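Local atomic coordinates of 3-dehydroquinate dehydratase (Thermus thermophilus, PDB entry 2UYG), a protein that catalyses the trans-dehydration of 3-dehydroquinate to 3-dehydroshikimate, probably through an enolate intermediate, the third of seven steps toward chorismate, as a homododecamer of type II dehydroquinase subunits. Residues L3-P8 and L68-N73; Q54-V59 and S81-D86. All blocks are in the same frame, centred on the assembly; numbering follows the deposited sequence.

Interaction 1 joins two neighbouring strands of the central parallel sheet; interaction 2 joins two helices on one side of it, of which 52-61 lies against strand 2-6, and the centres of the two contacts lie about 11 Å apart. They meet through L5, whose CB is 3.8 Å from L55 CD2 and whose CD1 is 3.7 Å from V59 CG1. The chain runs from helix 52-61 into strand 69-73 and on into helix 82-89. The predicted substrate residues N73 and D86 belong to interactions 1 and 2 respectively. The side chain of N73 is about 4 Å from that of H99, the predicted proton donor, and about 4 Å from a bound glycerol.

Interaction 1: residues L3-P8 and L68-N73; sequences LILNGP and LAIVLN
L5 is bonded through its backbone to two residues of 69-73: its N gives a hydrogen bond to V71 O (2.8 Å) and its O takes one from N73 N (3.0 Å, nearly straight at 169°). L3, two residues earlier, pairs in the same way, N to A69 O and O from V71 N, so the ladder runs in parallel register with L3 beside I70 and N6 beside N73. G7 N closes it on N73 O at 2.8 Å, more bent at 139°. CA-H...O contacts fill in between, such as I4 CA to V71 O at 3.2 Å. On the face bearing L3, L5, I70 and L72, L5 sits between two neighbours: its CD1 lies 4.0 Å from I70 CG2, and its CB lies 4.0 Å from L72 CD1. With CG anti to its backbone N (chi1 176°), L72 brings CD1 back toward the other strand. On the opposite face I4 CG1 meets V71 CB at 4.2 Å.

Helix 52-61 covers the first face, placing L55, W58 and V59 on L5; helix 129-140 covers the second, with A134 and L138 on V71. The N73 amide is gripped at both ends, OD1 by G75 N and ND2 by Y131 OH, which would fix its rotation. These are adjacent strands of the five-stranded, flavodoxin-like parallel sheet (order 2-1-3-4-5) of type II dehydroquinases, whose active site lies at the C-terminal ends of the strands, where N73 is predicted to bind substrate.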
loop_
_atom_site.group_PDB
_atom_site.type_symbol
_atom_site.label_atom_id
_atom_site.label_comp_id
_atom_site.label_asym_id
_atom_site.label_seq_id
_atom_site.Cartn_x
_atom_site.Cartn_y
_atom_site.Cartn_z
ATOM N N LEU A 3 -11.102 -28.301 -26.252
ATOM C CA LEU A 3 -11.738 -27.042 -26.579
ATOM C C LEU A 3 -10.744 -25.929 -26.280
ATOM O O LEU A 3 -10.230 -25.884 -25.169
ATOM C CB LEU A 3 -12.999 -26.807 -25.681
ATOM C CG LEU A 3 -14.372 -26.229 -26.058
ATOM C CD1 LEU A 3 -15.131 -25.507 -24.865
ATOM C CD2 LEU A 3 -14.591 -25.438 -27.348
ATOM N N ILE A 4 -10.576 -25.030 -27.238
ATOM C CA ILE A 4 -9.671 -23.891 -27.214
ATOM C C ILE A 4 -10.576 -22.662 -27.220
ATOM O O ILE A 4 -11.311 -22.505 -28.124
ATOM C CB ILE A 4 -8.751 -23.830 -28.475
ATOM C CG1 ILE A 4 -7.961 -25.135 -28.605
ATOM C CG2 ILE A 4 -7.789 -22.653 -28.417
ATOM C CD1 ILE A 4 -7.017 -25.123 -29.765
ATOM N N LEU A 5 -10.570 -21.875 -26.156
ATOM C CA LEU A 5 -11.511 -20.770 -25.960
ATOM C C LEU A 5 -10.737 -19.546 -25.797
ATOM O O LEU A 5 -9.784 -19.566 -25.023
ATOM C CB LEU A 5 -12.310 -20.916 -24.684
ATOM C CG LEU A 5 -13.090 -22.199 -24.613
ATOM C CD1 LEU A 5 -13.867 -22.317 -23.290
ATOM C CD2 LEU A 5 -13.962 -22.335 -25.792
ATOM N N ASN A 6 -11.227 -18.464 -26.426
ATOM C CA ASN A 6 -10.572 -17.193 -26.540
ATOM C C ASN A 6 -11.536 -16.061 -26.185
ATOM O O ASN A 6 -12.657 -16.067 -26.643
ATOM C CB ASN A 6 -10.091 -16.981 -27.953
ATOM C CG ASN A 6 -9.169 -18.034 -28.400
ATOM O OD1 ASN A 6 -9.582 -18.963 -29.127
ATOM N ND2 ASN A 6 -7.878 -17.905 -28.024
ATOM N N GLY A 7 -11.016 -15.067 -25.413
ATOM C CA GLY A 7 -11.718 -13.971 -24.838
ATOM C C GLY A 7 -11.674 -12.768 -25.796
ATOM O O GLY A 7 -11.232 -12.808 -26.991
ATOM N N PRO A 8 -12.145 -11.662 -25.236
ATOM C CA PRO A 8 -12.309 -10.427 -25.974
ATOM C C PRO A 8 -11.126 -9.961 -26.749
ATOM O O PRO A 8 -9.927 -10.271 -26.472
ATOM C CB PRO A 8 -12.726 -9.469 -24.929
ATOM C CG PRO A 8 -12.625 -10.202 -23.627
ATOM C CD PRO A 8 -12.595 -11.571 -23.877
ATOM N N LEU A 68 -12.278 -33.225 -23.224
ATOM C CA LEU A 68 -11.408 -33.784 -22.154
ATOM C C LEU A 68 -10.502 -32.772 -21.462
ATOM O O LEU A 68 -9.985 -33.035 -20.409
ATOM C CB LEU A 68 -10.589 -34.912 -22.750
ATOM C CG LEU A 68 -9.162 -35.517 -22.536
ATOM C CD1 LEU A 68 -9.194 -36.697 -23.648
ATOM C CD2 LEU A 68 -7.730 -34.675 -22.655
ATOM N N ALA A 69 -10.417 -31.580 -22.021
ATOM C CA ALA A 69 -9.492 -30.526 -21.598
ATOM C C ALA A 69 -9.844 -29.205 -22.333
ATOM O O ALA A 69 -10.371 -29.248 -23.440
ATOM C CB ALA A 69 -7.989 -30.956 -21.941
ATOM N N ILE A 70 -9.554 -28.075 -21.711
ATOM C CA ILE A 70 -9.777 -26.746 -22.296
ATOM C C ILE A 70 -8.492 -25.981 -22.297
ATOM O O ILE A 70 -7.750 -26.032 -21.336
ATOM C CB ILE A 70 -10.790 -25.957 -21.438
ATOM C CG1 ILE A 70 -12.193 -26.617 -21.450
ATOM C CG2 ILE A 70 -10.899 -24.527 -21.898
ATOM C CD1 ILE A 70 -12.914 -26.339 -20.171
ATOM N N VAL A 71 -8.232 -25.262 -23.393
ATOM C CA VAL A 71 -7.114 -24.363 -23.492
ATOM C C VAL A 71 -7.771 -22.991 -23.551
ATOM O O VAL A 71 -8.587 -22.789 -24.444
ATOM C CB VAL A 71 -6.293 -24.696 -24.761
ATOM C CG1 VAL A 71 -5.247 -23.687 -25.015
ATOM C CG2 VAL A 71 -5.686 -26.103 -24.661
ATOM N N LEU A 72 -7.314 -22.043 -22.706
ATOM C CA LEU A 72 -8.031 -20.851 -22.411
ATOM C C LEU A 72 -7.171 -19.628 -22.384
ATOM O O LEU A 72 -6.256 -19.542 -21.593
ATOM C CB LEU A 72 -8.674 -21.025 -21.007
ATOM C CG LEU A 72 -9.404 -19.828 -20.451
ATOM C CD1 LEU A 72 -10.561 -19.597 -21.363
ATOM C CD2 LEU A 72 -9.973 -20.123 -18.990
ATOM N N ASN A 73 -7.507 -18.657 -23.232
ATOM C CA ASN A 73 -6.859 -17.381 -23.330
ATOM C C ASN A 73 -7.988 -16.386 -23.060
ATOM O O ASN A 73 -8.769 -16.038 -24.014
ATOM C CB ASN A 73 -6.257 -17.112 -24.720
ATOM C CG ASN A 73 -5.569 -15.733 -24.789
ATOM O OD1 ASN A 73 -5.754 -14.930 -23.900
ATOM N ND2 ASN A 73 -4.719 -15.511 -25.783
#

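Interaction 2: residues Q54-V59 and S81-D86; sequences QLIEWV and SYALLD
L84 faces three side chains of 54-59 in a helix pair on one side of the flavodoxin-like parallel sheet: helices 52-61 and 82-89 run side by side; over 54-59 and 82-86 the axes approach to 9.3 Å and are only 8° from parallel. Followed outward, L84 begins at its backbone, where CA is 4.2 Å from I56 CG1. Its CB leads to CG, which lies 4.2 Å from L55 CD1. There the chain forks. CD1 meets L55 CD1 tip to tip at 3.9 Å, the two leucines slanting across each other, while CD2 reaches V59 CG1 at 4.0 Å, the valine side chain standing at about a right angle to it. Thus the two methyls of L84 are shared between residues one turn apart on the other helix.

I56 fills the next place along the contact, its CG1, anti to the carbonyl carbon (chi1 -77°), lying over the L84 backbone and its CD1 on the methyl of A83, CD1 to CB 3.8 Å. An alanine in place of I56 would remove CG1, CG2 and CD1, would probably open a gap beside A83 and is likely to leave the L84 backbone less firmly held on that side.

Further out, N9 of a neighbouring subunit packs on I56 and D86, and its ND2 is hydrogen-bonded to A83 O. D86, predicted to bind substrate, forms a salt bridge through OD1 to R110 NH1 of that subunit, consistent with an active site completed across the interface. S81 is the N-cap of helix 82-89: its OG, also hydrogen-bonded to E52 OE2, accepts from L84 N at 3.1 Å.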
loop_
_atom_site.group_PDB
_atom_site.type_symbol
_atom_site.label_atom_id
_atom_site.label_comp_id
_atom_site.label_asym_id
_atom_site.label_seq_id
_atom_site.Cartn_x
_atom_site.Cartn_y
_atom_site.Cartn_z
ATOM N N GLN A 54 -20.454 -15.531 -22.228
ATOM C CA GLN A 54 -20.374 -16.598 -23.148
ATOM C C GLN A 54 -19.149 -17.450 -22.832
ATOM O O GLN A 54 -19.210 -18.653 -22.936
ATOM C CB GLN A 54 -20.408 -16.055 -24.603
ATOM C CG GLN A 54 -20.155 -17.138 -25.688
ATOM C CD GLN A 54 -21.240 -18.182 -25.800
ATOM O OE1 GLN A 54 -21.259 -19.250 -25.087
ATOM N NE2 GLN A 54 -22.070 -17.969 -26.774
ATOM N N LEU A 55 -18.041 -16.830 -22.400
ATOM C CA LEU A 55 -16.794 -17.571 -22.081
ATOM C C LEU A 55 -17.048 -18.525 -20.941
ATOM O O LEU A 55 -16.640 -19.675 -20.929
ATOM C CB LEU A 55 -15.657 -16.591 -21.649
ATOM C CG LEU A 55 -14.356 -16.574 -22.396
ATOM C CD1 LEU A 55 -13.219 -15.817 -21.631
ATOM C CD2 LEU A 55 -13.872 -17.901 -22.987
ATOM N N ILE A 56 -17.705 -17.970 -19.936
ATOM C CA ILE A 56 -18.099 -18.698 -18.770
ATOM C C ILE A 56 -18.896 -19.942 -19.176
ATOM O O ILE A 56 -18.530 -21.056 -18.779
ATOM C CB ILE A 56 -18.917 -17.787 -17.870
ATOM C CG1 ILE A 56 -17.976 -16.816 -17.131
ATOM C CG2 ILE A 56 -19.757 -18.625 -16.834
ATOM C CD1 ILE A 56 -18.737 -15.670 -16.423
ATOM N N GLU A 57 -19.968 -19.749 -19.959
ATOM C CA GLU A 57 -20.864 -20.827 -20.314
ATOM C C GLU A 57 -20.095 -21.910 -21.055
ATOM O O GLU A 57 -20.223 -23.050 -20.691
ATOM C CB GLU A 57 -22.098 -20.333 -21.078
ATOM C CG GLU A 57 -23.003 -19.639 -20.109
ATOM C CD GLU A 57 -24.340 -19.169 -20.611
ATOM O OE1 GLU A 57 -24.498 -18.865 -21.791
ATOM O OE2 GLU A 57 -25.219 -19.029 -19.732
ATOM N N TRP A 58 -19.244 -21.543 -22.010
ATOM C CA TRP A 58 -18.435 -22.532 -22.709
ATOM C C TRP A 58 -17.481 -23.278 -21.765
ATOM O O TRP A 58 -17.265 -24.518 -21.903
ATOM C CB TRP A 58 -17.638 -21.862 -23.789
ATOM C CG TRP A 58 -18.378 -21.407 -24.977
ATOM C CD1 TRP A 58 -19.554 -21.999 -25.530
ATOM C CD2 TRP A 58 -17.940 -20.439 -25.943
ATOM N NE1 TRP A 58 -19.867 -21.369 -26.708
ATOM C CE2 TRP A 58 -18.907 -20.419 -26.998
ATOM C CE3 TRP A 58 -16.843 -19.496 -25.989
ATOM C CZ2 TRP A 58 -18.870 -19.457 -28.058
ATOM C CZ3 TRP A 58 -16.755 -18.601 -27.041
ATOM C CH2 TRP A 58 -17.739 -18.597 -28.102
ATOM N N VAL A 59 -16.854 -22.614 -20.803
ATOM C CA VAL A 59 -16.054 -23.453 -19.936
ATOM C C VAL A 59 -16.965 -24.356 -19.150
ATOM O O VAL A 59 -16.695 -25.569 -19.056
ATOM C CB VAL A 59 -14.844 -22.770 -19.099
ATOM C CG1 VAL A 59 -14.297 -21.516 -19.693
ATOM C CG2 VAL A 59 -15.100 -22.777 -17.682
ATOM N N SER A 81 -11.743 -10.992 -14.170
ATOM C CA SER A 81 -12.896 -11.873 -14.132
ATOM C C SER A 81 -12.833 -12.997 -13.128
ATOM O O SER A 81 -12.589 -14.123 -13.510
ATOM C CB SER A 81 -13.095 -12.526 -15.500
ATOM O OG SER A 81 -14.393 -13.109 -15.608
ATOM N N TYR A 82 -13.170 -12.702 -11.871
ATOM C CA TYR A 82 -13.350 -13.702 -10.904
ATOM C C TYR A 82 -14.545 -14.555 -11.254
ATOM O O TYR A 82 -14.631 -15.691 -10.800
ATOM C CB TYR A 82 -13.463 -13.063 -9.477
ATOM C CG TYR A 82 -12.198 -12.329 -8.950
ATOM C CD1 TYR A 82 -12.192 -10.945 -8.778
ATOM C CD2 TYR A 82 -11.049 -13.036 -8.557
ATOM C CE1 TYR A 82 -11.096 -10.277 -8.205
ATOM C CE2 TYR A 82 -9.897 -12.370 -8.071
ATOM C CZ TYR A 82 -9.957 -11.002 -7.888
ATOM O OH TYR A 82 -8.881 -10.296 -7.423
ATOM N N ALA A 83 -15.386 -14.157 -12.179
ATOM C CA ALA A 83 -16.473 -15.036 -12.558
ATOM C C ALA A 83 -15.984 -16.138 -13.430
ATOM O O ALA A 83 -16.406 -17.331 -13.279
ATOM C CB ALA A 83 -17.689 -14.274 -13.097
ATOM N N LEU A 84 -14.982 -15.836 -14.241
ATOM C CA LEU A 84 -14.359 -16.834 -15.074
ATOM C C LEU A 84 -13.519 -17.844 -14.281
ATOM O O LEU A 84 -13.526 -19.059 -14.548
ATOM C CB LEU A 84 -13.500 -16.156 -16.075
ATOM C CG LEU A 84 -13.406 -16.612 -17.513
ATOM C CD1 LEU A 84 -12.007 -16.323 -17.995
ATOM C CD2 LEU A 84 -13.925 -18.002 -17.871
ATOM N N LEU A 85 -12.802 -17.338 -13.291
ATOM C CA LEU A 85 -12.149 -18.251 -12.332
ATOM C C LEU A 85 -13.150 -19.216 -11.748
ATOM O O LEU A 85 -12.870 -20.340 -11.610
ATOM C CB LEU A 85 -11.629 -17.457 -11.128
ATOM C CG LEU A 85 -10.531 -17.913 -10.202
ATOM C CD1 LEU A 85 -10.736 -17.375 -8.732
ATOM C CD2 LEU A 85 -10.027 -19.346 -10.299
ATOM N N ASP A 86 -14.270 -18.720 -11.267
ATOM C CA ASP A 86 -15.185 -19.612 -10.565
ATOM C C ASP A 86 -15.735 -20.656 -11.577
ATOM O O ASP A 86 -15.985 -21.794 -11.224
ATOM C CB ASP A 86 -16.327 -18.825 -9.900
ATOM C CG ASP A 86 -16.021 -18.393 -8.498
ATOM O OD1 ASP A 86 -14.951 -18.776 -7.979
ATOM O OD2 ASP A 86 -16.793 -17.634 -7.778
#